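PDB 4BE3: alginate lyase, family PL7 from Zobellia galactanivorans, which probably cleaves alginate by beta-elimination as an exolytic polysaccharide lyase of family PL7. Local coordinates for residues W74-G79 / E252-K257; L86-V91 / I181-E186. One frame throughout, in Å; residues are numbered along the deposited sequence. Where two conformers were deposited one is given.

Overall arrangement
Interactions 1 and 2 lie on opposite sides of the chain's centre in a jelly-roll-like beta sandwich of the concanavalin clan, their own centres 28 Å apart and their nearest atoms about 10 Å apart. Interaction 1 ties the loop W74-G79 to the start of strand 254-258 in the sheet that carries the tartrate pocket; Y255 and K257 themselves hold that ligand. Interaction 2 joins strand 80-90 of the other sheet to the turn that leads from strand 181-182 into strand 187-194, and holds none of the pocket residues. Strand 80-90 follows directly on the loop of interaction 1, and both contacts reach the seven-stranded sheet, where W74 packs on V193.

Interaction 1: W74-G79 / E252-K257; sequences WIPETG and EIQYFK. With SRT (S,R meso-tartaric acid), chain C.
W74 and Q254 form a single antiparallel hydrogen-bonded bridge: W74 N donates to Q254 O at 2.8 Å, and Q254 N to W74 O at 2.7 Å. Beyond it the loop turns away, with T78 N and G79 N both donating to I75 O. W74 CB points away from 252-257, but CG lies between the backbone N and the carbonyl carbon (chi1 42°), and the indole returns toward the strand. Q254 CG sits over one face of the six-membered ring of W74, a CH-pi contact 4.0 Å from the centroid; G79 O lies above the opposite face. W74 CZ2 stands over the centre of the F256 ring, 3.6 Å from F256 CZ, the ring planes inclined at 47°. I75 CG2 meets I253 CG1 at 3.8 Å at the subunit interface, where I75 packs on I75 and I253 on E77 of the second subunit. Y255 OH is hydrogen-bonded to tartrate O2 at 2.6 Å, in the ring plane, and K257 NZ, salt-bridged to E67, donates to tartrate O11 and O3. Q70 accepts from W74 NE1 and F256 N; W74, Q254 and F256 pack on I110 of strand 104-112, and W74 and F256 reach V193 and I191 of strand 187-194.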
loop_
_atom_site.group_PDB
_atom_site.type_symbol
_atom_site.label_atom_id
_atom_site.label_comp_id
_atom_site.label_asym_id
_atom_site.label_seq_id
_atom_site.Cartn_x
_atom_site.Cartn_y
_atom_site.Cartn_z
ATOM N N TRP A 74 0.118 1.605 -5.179
ATOM C CA TRP A 74 -0.800 0.585 -4.774
ATOM C C TRP A 74 -1.567 0.128 -5.982
ATOM O O TRP A 74 -1.593 0.799 -6.987
ATOM C CB TRP A 74 -1.758 1.073 -3.662
ATOM C CG TRP A 74 -2.241 2.502 -3.969
ATOM C CD1 TRP A 74 -1.608 3.724 -3.716
ATOM C CD2 TRP A 74 -3.514 2.822 -4.595
ATOM N NE1 TRP A 74 -2.442 4.776 -4.126
ATOM C CE2 TRP A 74 -3.587 4.283 -4.661
ATOM C CE3 TRP A 74 -4.609 2.041 -5.044
ATOM C CZ2 TRP A 74 -4.640 4.952 -5.250
ATOM C CZ3 TRP A 74 -5.707 2.739 -5.644
ATOM C CH2 TRP A 74 -5.704 4.187 -5.718
ATOM N N ILE A 75 -2.080 -1.107 -5.937
ATOM C CA ILE A 75 -2.985 -1.608 -6.984
ATOM C C ILE A 75 -4.408 -1.428 -6.457
ATOM O O ILE A 75 -4.706 -1.271 -5.265
ATOM C CB ILE A 75 -2.672 -3.084 -7.340
ATOM C CG1 ILE A 75 -2.860 -4.044 -6.080
ATOM C CG2 ILE A 75 -1.256 -3.206 -7.849
ATOM C CD1 ILE A 75 -2.803 -5.545 -6.563
ATOM N N PRO A 76 -5.389 -1.337 -7.407
ATOM C CA PRO A 76 -6.762 -1.049 -6.950
ATOM C C PRO A 76 -7.273 -2.050 -5.945
ATOM O O PRO A 76 -8.005 -1.671 -5.035
ATOM C CB PRO A 76 -7.591 -1.093 -8.266
ATOM C CG PRO A 76 -6.487 -0.499 -9.308
ATOM C CD PRO A 76 -5.245 -1.404 -8.902
ATOM N N GLU A 77 -6.887 -3.346 -6.085
ATOM C CA GLU A 77 -7.353 -4.301 -5.129
ATOM C C GLU A 77 -6.950 -3.988 -3.732
ATOM O O GLU A 77 -7.668 -4.431 -2.790
ATOM C CB GLU A 77 -6.709 -5.676 -5.486
ATOM C CG GLU A 77 -7.305 -6.272 -6.796
ATOM C CD GLU A 77 -6.545 -5.891 -8.063
ATOM O OE1 GLU A 77 -5.908 -4.809 -8.200
ATOM O OE2 GLU A 77 -6.608 -6.717 -9.034
ATOM N N THR A 78 -5.766 -3.382 -3.524
ATOM C CA THR A 78 -5.416 -3.134 -2.121
ATOM C C THR A 78 -5.876 -1.750 -1.713
ATOM O O THR A 78 -5.976 -1.484 -0.554
ATOM C CB THR A 78 -3.871 -3.240 -1.838
ATOM O OG1 THR A 78 -3.210 -2.314 -2.697
ATOM C CG2 THR A 78 -3.479 -4.662 -2.312
ATOM N N GLY A 79 -6.042 -0.850 -2.658
ATOM C CA GLY A 79 -6.874 0.382 -2.277
ATOM C C GLY A 79 -6.134 1.520 -1.735
ATOM O O GLY A 79 -4.872 1.506 -1.604
ATOM N N GLU A 252 -2.885 -3.223 -11.725
ATOM C CA GLU A 252 -1.985 -2.198 -12.314
ATOM C C GLU A 252 -1.566 -1.210 -11.245
ATOM O O GLU A 252 -2.431 -0.517 -10.543
ATOM C CB GLU A 252 -2.668 -1.422 -13.523
ATOM C CG GLU A 252 -1.504 -0.948 -14.414
ATOM C CD GLU A 252 -1.991 -0.514 -15.729
ATOM O OE1 GLU A 252 -2.451 0.710 -15.781
ATOM O OE2 GLU A 252 -2.011 -1.343 -16.672
ATOM N N ILE A 253 -0.248 -1.011 -11.115
ATOM C CA ILE A 253 0.197 -0.158 -9.995
ATOM C C ILE A 253 -0.125 1.317 -10.256
ATOM O O ILE A 253 0.087 1.811 -11.354
ATOM C CB ILE A 253 1.694 -0.286 -9.804
ATOM C CG1 ILE A 253 1.970 -1.788 -9.248
ATOM C CG2 ILE A 253 2.272 0.686 -8.769
ATOM C CD1 ILE A 253 3.443 -2.236 -9.466
ATOM N N GLN A 254 -0.636 1.973 -9.223
ATOM C CA GLN A 254 -0.979 3.433 -9.344
ATOM C C GLN A 254 -0.806 4.201 -8.116
ATOM O O GLN A 254 -0.295 3.646 -7.096
ATOM C CB GLN A 254 -2.346 3.554 -9.671
ATOM C CG GLN A 254 -3.274 2.879 -8.848
ATOM C CD GLN A 254 -4.220 2.436 -9.969
ATOM O OE1 GLN A 254 -3.828 2.127 -11.253
ATOM N NE2 GLN A 254 -5.462 2.600 -9.616
ATOM N N TYR A 255 -1.025 5.528 -8.205
ATOM C CA TYR A 255 -0.829 6.336 -7.058
ATOM C C TYR A 255 -1.641 7.616 -7.170
ATOM O O TYR A 255 -2.077 7.962 -8.305
ATOM C CB TYR A 255 0.657 6.692 -6.839
ATOM C CG TYR A 255 1.321 7.342 -8.039
ATOM C CD1 TYR A 255 1.950 6.552 -8.996
ATOM C CD2 TYR A 255 1.380 8.760 -8.175
ATOM C CE1 TYR A 255 2.638 7.147 -10.066
ATOM C CE2 TYR A 255 2.037 9.354 -9.240
ATOM C CZ TYR A 255 2.647 8.541 -10.195
ATOM O OH TYR A 255 3.312 9.083 -11.268
ATOM N N PHE A 256 -1.899 8.247 -6.057
ATOM C CA PHE A 256 -2.662 9.533 -6.120
ATOM C C PHE A 256 -1.823 10.665 -6.510
ATOM O O PHE A 256 -0.584 10.693 -6.291
ATOM C CB PHE A 256 -3.258 9.912 -4.739
ATOM C CG PHE A 256 -4.395 8.997 -4.328
ATOM C CD1 PHE A 256 -5.532 9.008 -5.066
ATOM C CD2 PHE A 256 -4.336 8.146 -3.179
ATOM C CE1 PHE A 256 -6.673 8.236 -4.711
ATOM C CE2 PHE A 256 -5.482 7.406 -2.727
ATOM C CZ PHE A 256 -6.641 7.388 -3.563
ATOM N N LYS A 257 -2.449 11.723 -7.102
ATOM C CA LYS A 257 -1.789 13.016 -7.302
ATOM C C LYS A 257 -2.764 14.133 -6.948
ATOM O O LYS A 257 -3.998 13.932 -7.000
ATOM C CB LYS A 257 -1.430 13.207 -8.815
ATOM C CG LYS A 257 -0.556 12.022 -9.314
ATOM C CD LYS A 257 0.145 12.392 -10.675
ATOM C CE LYS A 257 1.296 13.316 -10.208
ATOM N NZ LYS A 257 1.882 14.146 -11.293
HETATM O O1 SRT C . 2.674 11.773 -15.410
HETATM O O11 SRT C . 1.472 12.119 -13.473
HETATM C C1 SRT C . 2.491 11.974 -14.177
HETATM C C2 SRT C . 3.611 12.234 -13.230
HETATM O O2 SRT C . 3.615 11.546 -11.960
HETATM C C3 SRT C . 4.769 13.061 -13.729
HETATM O O3 SRT C . 4.104 14.204 -13.392
HETATM C C4 SRT C . 6.090 12.876 -13.130
HETATM O O4 SRT C . 6.563 13.691 -12.347
HETATM O O41 SRT C . 6.688 11.812 -13.286
#

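Interaction 2: L86-V91 / I181-E186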
loop_
_atom_site.group_PDB
_atom_site.type_symbol
_atom_site.label_atom_id
_atom_site.label_comp_id
_atom_site.label_asym_id
_atom_site.label_seq_id
_atom_site.Cartn_x
_atom_site.Cartn_y
_atom_site.Cartn_z
ATOM N N LEU A 86 -10.585 22.254 -0.981
ATOM C CA LEU A 86 -9.767 23.184 -1.807
ATOM C C LEU A 86 -10.671 24.282 -2.396
ATOM O O LEU A 86 -11.887 24.177 -2.235
ATOM C CB LEU A 86 -9.138 22.389 -3.015
ATOM C CG LEU A 86 -10.226 21.786 -3.996
ATOM C CD1 LEU A 86 -9.604 21.809 -5.396
ATOM C CD2 LEU A 86 -10.510 20.318 -3.628
ATOM N N LYS A 87 -10.091 25.309 -3.022
ATOM C CA LYS A 87 -10.875 26.235 -3.864
ATOM C C LYS A 87 -9.987 26.541 -4.993
ATOM O O LYS A 87 -8.751 26.670 -4.834
ATOM C CB LYS A 87 -11.378 27.432 -3.077
ATOM C CG LYS A 87 -10.264 28.201 -2.354
ATOM C CD LYS A 87 -10.911 29.161 -1.356
ATOM C CE LYS A 87 -9.784 30.074 -0.803
ATOM N NZ LYS A 87 -10.530 30.982 0.133
ATOM N N VAL A 88 -10.574 26.638 -6.214
ATOM C CA VAL A 88 -9.815 27.029 -7.350
ATOM C C VAL A 88 -9.879 28.504 -7.410
ATOM O O VAL A 88 -10.962 29.087 -7.350
ATOM C CB VAL A 88 -10.401 26.371 -8.646
ATOM C CG1 VAL A 88 -9.655 26.865 -9.897
ATOM C CG2 VAL A 88 -10.297 24.822 -8.525
ATOM N N GLN A 89 -8.681 29.131 -7.582
ATOM C CA GLN A 89 -8.564 30.614 -7.540
ATOM C C GLN A 89 -8.424 31.100 -8.977
ATOM O O GLN A 89 -8.703 32.258 -9.194
ATOM C CB GLN A 89 -7.345 31.095 -6.756
ATOM C CG GLN A 89 -7.532 30.696 -5.254
ATOM C CD GLN A 89 -8.614 31.532 -4.551
ATOM O OE1 GLN A 89 -9.705 31.607 -5.005
ATOM N NE2 GLN A 89 -8.307 32.128 -3.393
ATOM N N HIS A 90 -7.946 30.282 -9.928
ATOM C CA HIS A 90 -7.728 30.857 -11.220
ATOM C C HIS A 90 -7.595 29.745 -12.244
ATOM O O HIS A 90 -7.005 28.738 -11.899
ATOM C CB HIS A 90 -6.409 31.675 -11.231
ATOM C CG HIS A 90 -6.355 32.616 -12.407
ATOM N ND1 HIS A 90 -5.872 32.264 -13.656
ATOM C CD2 HIS A 90 -6.846 33.915 -12.506
ATOM C CE1 HIS A 90 -5.956 33.385 -14.478
ATOM N NE2 HIS A 90 -6.560 34.379 -13.771
ATOM N N VAL A 91 -8.211 29.877 -13.469
ATOM C CA VAL A 91 -7.908 29.010 -14.609
ATOM C C VAL A 91 -7.521 29.902 -15.786
ATOM O O VAL A 91 -7.676 31.125 -15.703
ATOM C CB VAL A 91 -9.141 28.172 -15.048
ATOM C CG1 VAL A 91 -9.467 27.073 -13.957
ATOM C CG2 VAL A 91 -10.355 29.122 -15.266
ATOM N N ILE A 181 -19.746 26.114 -9.530
ATOM C CA ILE A 181 -18.884 26.442 -8.347
ATOM C C ILE A 181 -18.054 27.621 -8.797
ATOM O O ILE A 181 -17.417 27.558 -9.825
ATOM C CB ILE A 181 -17.971 25.205 -7.988
ATOM C CG1 ILE A 181 -18.859 23.966 -7.662
ATOM C CG2 ILE A 181 -17.013 25.679 -6.846
ATOM C CD1 ILE A 181 -19.808 24.092 -6.445
ATOM N N ALA A 182 -18.067 28.709 -8.005
ATOM C CA ALA A 182 -17.298 29.948 -8.311
ATOM C C ALA A 182 -15.775 29.777 -8.035
ATOM O O ALA A 182 -15.371 28.942 -7.210
ATOM C CB ALA A 182 -17.900 31.126 -7.425
ATOM N N LEU A 183 -14.951 30.581 -8.653
ATOM C CA LEU A 183 -13.569 30.731 -8.121
ATOM C C LEU A 183 -13.625 31.165 -6.721
ATOM O O LEU A 183 -14.465 32.012 -6.339
ATOM C CB LEU A 183 -12.759 31.797 -8.939
ATOM C CG LEU A 183 -12.617 31.416 -10.447
ATOM C CD1 LEU A 183 -11.864 32.549 -11.093
ATOM C CD2 LEU A 183 -11.831 30.044 -10.583
ATOM N N GLY A 184 -12.762 30.563 -5.887
ATOM C CA GLY A 184 -12.683 31.038 -4.507
ATOM C C GLY A 184 -13.758 30.351 -3.660
ATOM O O GLY A 184 -13.861 30.641 -2.438
ATOM N N GLU A 185 -14.539 29.446 -4.246
ATOM C CA GLU A 185 -15.601 28.740 -3.479
ATOM C C GLU A 185 -15.086 27.349 -3.026
ATOM O O GLU A 185 -14.669 26.545 -3.868
ATOM C CB GLU A 185 -16.845 28.530 -4.325
ATOM C CG GLU A 185 -17.984 27.898 -3.540
ATOM C CD GLU A 185 -19.342 27.913 -4.278
ATOM O OE1 GLU A 185 -19.418 28.289 -5.495
ATOM O OE2 GLU A 185 -20.361 27.684 -3.611
ATOM N N GLU A 186 -15.116 27.057 -1.705
ATOM C CA GLU A 186 -14.605 25.800 -1.191
ATOM C C GLU A 186 -15.385 24.596 -1.647
ATOM O O GLU A 186 -16.609 24.604 -1.591
ATOM C CB GLU A 186 -14.656 25.845 0.363
ATOM C CG GLU A 186 -13.666 26.828 0.856
ATOM C CD GLU A 186 -13.339 26.769 2.378
ATOM O OE1 GLU A 186 -13.316 25.713 2.980
ATOM O OE2 GLU A 186 -13.030 27.833 2.922
HETATM O O HOH W 1 -12.660 30.211 1.659
HETATM O O HOH W 2 -12.339 32.598 -1.394
HETATM O O HOH W 3 -13.480 26.797 -6.309
#
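V88 and G184 join a strand to a beta turn: the type II turn A182-E185, which links strand 181-182 to strand 187-194, lies against the end of strand 80-90, where Q89 and H90 both face E297 in a classic beta bulge. G184 N donates to V88 O at 2.7 Å, the one direct hydrogen bond between the segments. The same oxygen receives a CA-H...O contact from L183 CA, and E186 CA makes a similar one to L86 O. Glycine suits the third turn position, since at its backbone angles a CB would press on L183 O and come near Q89 OE1. The side chain of L183, which also touches Y125, crosses that of V88 obliquely: CD2 touches V88 CG1 at 3.9 Å, and CD1 comes within 3.7 Å of Q89 O. An alanine here would probably open a gap beside V88 CG1, where CD2 now sits. Beyond CG the chain of K87 is extended (chi2 -167°), carrying CD to 3.5 Å from G184 O. The turn is closed by E185 N donating to A182 O, and E185 OE1, through its anti lone pair, accepts from A182 N across its ends; E185 OE2 is held by H207. Most other polar links run through water. One water joins K87 NZ, salt-bridged to E41, to G184 O; in the modelled conformer of E186, whose OE1 pairs with K301, another leads less certainly to OE2. A third takes a bond from V88 N and gives bonds to A182 O and E185 O, satisfying one strand N-H and two turn carbonyls at once.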